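Local coordinates for protein arginyl-tRNA synthetase (Campylobacter jejuni, PDB 3FNR) that catalyses the ATP-dependent attachment of L-arginine to its cognate tRNA, releasing AMP and diphosphate, as a monomeric class I aminoacyl-tRNA synthetase, at residues V350-A354 / K418-S422. The protein carries 1 engineered substitution. Numbering follows the deposited sequence.
Sequences VFAKA and KVVGS. With SO4 (sulfate ion), chain D.
Val420 sets its CG2 methyl against the end of helix 336-353, where CG2 of Val350 lies 3.8 Å away; the small methyl CB of Ala354 packs 3.9 Å from that same CG2. With CG1 anti to the backbone N (chi1 -179°), CG2 is placed beside that N, facing Val350 and Ala354 and close to sulfate O1. Val350 CG2 also meets CG1 of Val419 at 3.9 Å, the two branched side chains crossing at about a right angle; Tyr414 and Phe432 extend this apolar patch. The CG and CD methylenes of Lys353 cross over Val420 CG2 at a slant, and its fully extended chain carries NZ to 3.2 Å from sulfate O4. From the loop, Val420 N gives O1 of the ion a nearly straight bond (2.7 Å, 165°), while Val419 N binds O3 at 3.0 Å. Tyr414 OH also hydrogen-bonds the sulfate, which probably comes from the crystallisation liquor. Val419 O accepts from both N and OG of Ser422, the hydroxyl at 3.0 Å, and Gly421 suits the positive phi (95°) at the third position. The arrangement is a type II beta turn in the loop between helices 398-416 and 425-445, packed against a helix end in the α-helical DALR anticodon-binding domain.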
# COMPACT_ATOMS: atom_id res chain seq x y z
N VAL A 350 -16.31 23.02 -18.62
CA VAL A 350 -17.64 23.29 -19.17
C VAL A 350 -18.51 24.09 -18.18
O VAL A 350 -19.32 24.92 -18.59
CB VAL A 350 -18.34 22.00 -19.75
CG1 VAL A 350 -18.83 21.06 -18.66
CG2 VAL A 350 -19.50 22.37 -20.66
N PHE A 351 -18.29 23.89 -16.88
CA PHE A 351 -18.97 24.68 -15.85
C PHE A 351 -18.50 26.14 -15.84
O PHE A 351 -19.29 27.04 -15.53
CB PHE A 351 -18.75 24.06 -14.47
CG PHE A 351 -19.84 23.13 -14.04
CD1 PHE A 351 -20.96 23.61 -13.37
CD2 PHE A 351 -19.76 21.77 -14.31
CE1 PHE A 351 -21.97 22.75 -12.97
CE2 PHE A 351 -20.78 20.90 -13.92
CZ PHE A 351 -21.88 21.40 -13.24
N ALA A 352 -17.22 26.35 -16.15
CA ALA A 352 -16.64 27.68 -16.22
C ALA A 352 -17.12 28.38 -17.49
O ALA A 352 -17.40 29.58 -17.47
CB ALA A 352 -15.12 27.59 -16.20
N LYS A 353 -17.22 27.62 -18.57
CA LYS A 353 -17.73 28.10 -19.86
C LYS A 353 -19.19 28.56 -19.74
O LYS A 353 -19.56 29.60 -20.30
CB LYS A 353 -17.58 27.01 -20.91
CG LYS A 353 -17.97 27.39 -22.33
CD LYS A 353 -17.80 26.21 -23.29
CE LYS A 353 -18.36 26.52 -24.68
NZ LYS A 353 -17.82 25.61 -25.73
N ALA A 354 -19.99 27.80 -19.01
CA ALA A 354 -21.41 28.11 -18.80
C ALA A 354 -21.62 29.22 -17.76
O ALA A 354 -22.74 29.73 -17.63
CB ALA A 354 -22.17 26.85 -18.39
N LYS A 418 -23.90 18.59 -27.16
CA LYS A 418 -23.67 20.01 -26.95
C LYS A 418 -24.25 20.39 -25.60
O LYS A 418 -25.35 19.97 -25.25
CB LYS A 418 -24.34 20.81 -28.07
CG LYS A 418 -23.58 22.04 -28.54
CD LYS A 418 -23.80 23.24 -27.64
CE LYS A 418 -23.73 24.54 -28.42
NZ LYS A 418 -25.07 24.97 -28.90
N VAL A 419 -23.52 21.20 -24.83
CA VAL A 419 -23.94 21.51 -23.46
C VAL A 419 -24.33 22.97 -23.25
O VAL A 419 -25.50 23.26 -23.02
CB VAL A 419 -22.88 21.05 -22.42
CG1 VAL A 419 -23.28 21.45 -21.00
CG2 VAL A 419 -22.70 19.53 -22.50
N VAL A 420 -23.35 23.87 -23.35
CA VAL A 420 -23.56 25.29 -23.06
C VAL A 420 -24.45 25.88 -24.16
O VAL A 420 -24.18 25.69 -25.34
CB VAL A 420 -22.22 26.08 -22.96
CG1 VAL A 420 -22.45 27.55 -22.64
CG2 VAL A 420 -21.32 25.45 -21.90
N GLY A 421 -25.52 26.55 -23.75
CA GLY A 421 -26.47 27.14 -24.69
C GLY A 421 -27.68 26.28 -25.00
O GLY A 421 -28.70 26.80 -25.46
N SER A 422 -27.57 24.98 -24.76
CA SER A 422 -28.68 24.06 -25.07
C SER A 422 -29.82 24.20 -24.06
O SER A 422 -29.63 24.73 -22.97
CB SER A 422 -28.19 22.62 -25.17
OG SER A 422 -28.08 22.03 -23.89
S SO4 D . -20.04 22.57 -25.29
O1 SO4 D . -20.96 23.31 -24.44
O2 SO4 D . -18.76 22.46 -24.60
O3 SO4 D . -20.58 21.25 -25.60
O4 SO4 D . -19.87 23.29 -26.55